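Local coordinates for hydrolase, isochorismatase family (Pseudomonas putida, PDB 4L07), which probably hydrolyses the amide bond of maleamate, as a maleamate amidase of the isochorismatase family, at residues 144-149 against 177-182; 138-143 against 163-168. One frame throughout, in Å; residues are numbered along the deposited sequence.

How the contacts relate
Contact 2 joins the two strands of a beta-alpha-beta unit, pairing strand 138-144 with strand 163-172 in the parallel sheet. Contact 1 begins where the first of those strands runs into helix 146-159, and joins the start of that helix to helix 176-189, which follows the second strand. Along the chain their segments alternate, and their centres lie about 14 Å apart. They meet directly where His179 CE1 of contact 1 packs on Ala168 O of contact 2, 4.1 Å away. The sulfate held by residues 144-149 marks an anion site just beyond Gly143, at the C-terminal end of strand 138-144, consistent with the active-site position in the isochorismatase family.

Contact 1 of 2, residues 144-149 against 177-182; sequences ATTSGC and GPHEAS. With SO4 (sulfate ion), chain C.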
# COMPACT_ATOMS: atom_id res chain seq x y z
N ALA A 144 8.47 19.46 -7.85
CA ALA A 144 8.40 19.37 -9.30
C ALA A 144 8.03 17.95 -9.73
O ALA A 144 8.54 16.99 -9.16
CB ALA A 144 9.74 19.76 -9.91
N THR A 145 7.14 17.79 -10.72
CA THR A 145 6.45 18.89 -11.39
C THR A 145 5.01 18.92 -10.91
O THR A 145 4.46 17.91 -10.46
CB THR A 145 6.45 18.74 -12.92
OG1 THR A 145 5.76 17.53 -13.30
CG2 THR A 145 7.88 18.69 -13.45
N THR A 146 4.38 20.08 -11.02
CA THR A 146 3.00 20.26 -10.57
C THR A 146 2.06 19.18 -11.11
O THR A 146 1.31 18.57 -10.34
CB THR A 146 2.46 21.63 -10.98
OG1 THR A 146 3.48 22.61 -10.72
CG2 THR A 146 1.21 21.98 -10.18
N SER A 147 2.13 18.94 -12.42
CA SER A 147 1.22 18.00 -13.07
C SER A 147 1.60 16.54 -12.88
O SER A 147 0.77 15.66 -13.11
CB SER A 147 1.09 18.31 -14.57
OG SER A 147 2.34 18.31 -15.24
N GLY A 148 2.83 16.27 -12.44
CA GLY A 148 3.32 14.91 -12.30
C GLY A 148 3.42 14.48 -10.85
O GLY A 148 2.41 14.17 -10.21
N CYS A 149 4.65 14.47 -10.33
CA CYS A 149 4.93 14.01 -8.97
C CYS A 149 4.19 14.79 -7.87
O CYS A 149 3.75 14.20 -6.89
CB CYS A 149 6.43 14.01 -8.72
N GLY A 177 0.18 25.12 -19.04
CA GLY A 177 -1.09 24.39 -19.20
C GLY A 177 -1.32 23.28 -18.17
O GLY A 177 -2.26 23.36 -17.39
N PRO A 178 -0.44 22.26 -18.16
CA PRO A 178 -0.56 21.17 -17.19
C PRO A 178 -0.45 21.66 -15.74
O PRO A 178 -1.11 21.10 -14.85
CB PRO A 178 0.63 20.27 -17.54
CG PRO A 178 0.88 20.52 -18.99
CD PRO A 178 0.60 21.99 -19.17
N HIS A 179 0.36 22.69 -15.51
CA HIS A 179 0.51 23.31 -14.19
C HIS A 179 -0.82 23.84 -13.70
O HIS A 179 -1.28 23.48 -12.61
CB HIS A 179 1.58 24.40 -14.27
CG HIS A 179 1.71 25.26 -13.04
ND1 HIS A 179 2.41 24.88 -11.95
CD2 HIS A 179 1.23 26.54 -12.76
CE1 HIS A 179 2.37 25.85 -11.02
NE2 HIS A 179 1.65 26.87 -11.52
N GLU A 180 -1.46 24.67 -14.53
CA GLU A 180 -2.76 25.26 -14.19
C GLU A 180 -3.86 24.22 -14.02
O GLU A 180 -4.68 24.31 -13.11
CB GLU A 180 -3.17 26.29 -15.25
CG GLU A 180 -2.26 27.51 -15.34
CD GLU A 180 -2.30 28.39 -14.10
OE1 GLU A 180 -1.25 28.97 -13.76
OE2 GLU A 180 -3.37 28.50 -13.47
N ALA A 181 -3.87 23.22 -14.91
CA ALA A 181 -4.88 22.17 -14.87
C ALA A 181 -4.81 21.38 -13.56
O ALA A 181 -5.84 21.10 -12.96
CB ALA A 181 -4.73 21.23 -16.06
N SER A 182 -3.60 21.04 -13.12
CA SER A 182 -3.47 20.29 -11.87
C SER A 182 -3.83 21.12 -10.64
O SER A 182 -4.45 20.60 -9.72
CB SER A 182 -2.09 19.63 -11.73
OG SER A 182 -2.14 18.32 -12.28
S SO4 C . 7.32 14.51 -13.16
O1 SO4 C . 8.29 15.32 -13.94
O2 SO4 C . 6.71 15.31 -12.10
O3 SO4 C . 6.25 14.03 -14.06
O4 SO4 C . 8.00 13.33 -12.56
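Thr146 OG1 meets the edge of the His179 imidazole in its plane, 2.8 Å from ND1, and either atom could supply the proton of this hydrogen bond. His179 reaches it with CG anti to its backbone N (chi1 172°), while Thr146 CG2 lies 3.6 Å from the same ND1. Next to this pair, Ser147 OG rests 3.5 Å from Pro178 CB, and its strongest polar partner is Asp173, by a hydrogen bond; Ser182 OG, bonded to Arg151, comes 3.5 Å from Ser147 CA. An alanine at His179 would remove the ring and would probably cost Thr146 this partner and loosen the join between the two helices. Behind this seam lies an anion site that includes the N-H of the cis peptide between Ala144 and Thr145. One sulfate oxygen, O2, accepts from Thr145 N, from Thr145 OG1 at 2.7 Å and from Cys149 N at 2.8 Å, the last almost straight (174°). Thr145 OG1 also N-caps the helix, weakly, by accepting from Gly148 N. Arg174 of the same chain and Lys189 of the second subunit also hydrogen-bond to the sulfate. Three donors on one oxygen at a helix N-terminus would favour negative charge there, resembling the oxyanion hole of isochorismatase-family cysteine hydrolases.

Contact 2 of 2, residues 138-143 against 163-168; sequences TVVVTG and KVLVPA
Three main-chain hydrogen bonds lace residues 138-143 to 163-168 in parallel register, with Val139 using both its N-H and its carbonyl. Val139 N donates to Lys163 O at 2.8 Å, Leu165 N returns a bond to Val139 O at 2.9 Å, and Val141 N donates to Leu165 O. All three run nearly along the C=O axis of the acceptor and are close to straight, the first at 171°. The same carbonyls take CA-H contacts too, the shortest being Val140 CA to Leu165 O at 3.2 Å. The ladder stops at Val141 O, which is buried without a hydrogen-bonding partner: the next residue in line to donate, Pro167, has no N-H and lays its CD 3.4 Å from that oxygen. These are the two strands of the beta-alpha-beta unit 138-144, 146-159, 163-172, neighbours in a six-stranded parallel sheet of order 3-2-1-4-5-6 in the isochorismatase fold. On its other edge strand 138-144 pairs with strand 22-27, so Val140 and Thr142 bond their main chains to Ile25. Val139 CG2 and Val164 CG2 touch at 3.8 Å on the sheet face covered by helix 146-159, where Ala157 packs on both residues. Thr138 and Leu165 occupy the reverse face, beneath Trp202; the threonine, with CG2 anti to its backbone N, sets that methyl 4.0 Å from Leu165 CD1. Its OG1 is satisfied by Gly19 N, while Lys163 carries NZ away to Ser17 O and a salt bridge with Glu84 of the second subunit.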
# COMPACT_ATOMS: atom_id res chain seq x y z
N THR A 138 -1.56 17.59 8.87
CA THR A 138 -1.62 18.52 7.74
C THR A 138 -0.28 18.54 7.03
O THR A 138 0.77 18.72 7.67
CB THR A 138 -1.97 19.95 8.22
OG1 THR A 138 -3.10 19.90 9.09
CG2 THR A 138 -2.28 20.87 7.04
N VAL A 139 -0.30 18.35 5.72
CA VAL A 139 0.93 18.37 4.93
C VAL A 139 0.93 19.56 3.97
O VAL A 139 -0.11 19.94 3.42
CB VAL A 139 1.21 17.05 4.17
CG1 VAL A 139 1.42 15.90 5.16
CG2 VAL A 139 0.09 16.71 3.18
N VAL A 140 2.11 20.16 3.80
CA VAL A 140 2.30 21.17 2.77
C VAL A 140 3.17 20.55 1.68
O VAL A 140 4.28 20.06 1.94
CB VAL A 140 2.92 22.49 3.31
CG1 VAL A 140 2.35 22.87 4.67
CG2 VAL A 140 4.42 22.42 3.36
N VAL A 141 2.63 20.52 0.47
CA VAL A 141 3.31 19.87 -0.64
C VAL A 141 3.90 20.91 -1.59
O VAL A 141 3.22 21.85 -1.99
CB VAL A 141 2.37 18.90 -1.40
CG1 VAL A 141 3.14 18.14 -2.48
CG2 VAL A 141 1.72 17.91 -0.44
N THR A 142 5.18 20.72 -1.91
CA THR A 142 5.94 21.58 -2.82
C THR A 142 6.74 20.67 -3.76
O THR A 142 6.83 19.47 -3.52
CB THR A 142 6.95 22.46 -2.04
OG1 THR A 142 7.97 21.64 -1.45
CG2 THR A 142 6.26 23.26 -0.94
N GLY A 143 7.31 21.22 -4.82
CA GLY A 143 8.21 20.44 -5.66
C GLY A 143 8.01 20.50 -7.16
O GLY A 143 7.46 21.47 -7.69
N LYS A 163 -4.71 16.24 5.72
CA LYS A 163 -5.17 17.47 5.08
C LYS A 163 -4.01 18.05 4.28
O LYS A 163 -2.84 17.93 4.69
CB LYS A 163 -5.66 18.46 6.13
CG LYS A 163 -6.95 18.01 6.80
CD LYS A 163 -7.08 18.56 8.21
CE LYS A 163 -8.43 18.21 8.81
NZ LYS A 163 -9.51 19.09 8.28
N VAL A 164 -4.32 18.67 3.14
CA VAL A 164 -3.28 19.07 2.20
C VAL A 164 -3.34 20.54 1.82
O VAL A 164 -4.40 21.06 1.43
CB VAL A 164 -3.33 18.22 0.90
CG1 VAL A 164 -2.25 18.65 -0.08
CG2 VAL A 164 -3.16 16.75 1.22
N LEU A 165 -2.19 21.19 1.91
CA LEU A 165 -2.01 22.56 1.44
C LEU A 165 -0.93 22.60 0.36
O LEU A 165 0.13 21.97 0.51
CB LEU A 165 -1.61 23.48 2.60
CG LEU A 165 -2.48 23.44 3.87
CD1 LEU A 165 -1.87 24.32 4.96
CD2 LEU A 165 -3.91 23.89 3.57
N VAL A 166 -1.18 23.33 -0.72
CA VAL A 166 -0.22 23.44 -1.80
C VAL A 166 0.08 24.91 -2.15
O VAL A 166 -0.76 25.58 -2.75
CB VAL A 166 -0.65 22.62 -3.05
CG1 VAL A 166 -2.06 22.95 -3.47
CG2 VAL A 166 0.32 22.80 -4.21
N PRO A 167 1.27 25.40 -1.76
CA PRO A 167 1.68 26.74 -2.19
C PRO A 167 2.08 26.73 -3.65
O PRO A 167 3.11 26.15 -4.01
CB PRO A 167 2.87 27.06 -1.28
CG PRO A 167 3.39 25.74 -0.82
CD PRO A 167 2.20 24.81 -0.78
N ALA A 168 1.26 27.36 -4.49
CA ALA A 168 1.43 27.34 -5.94
C ALA A 168 2.80 27.88 -6.38
O ALA A 168 3.39 27.39 -7.34
CB ALA A 168 0.31 28.12 -6.61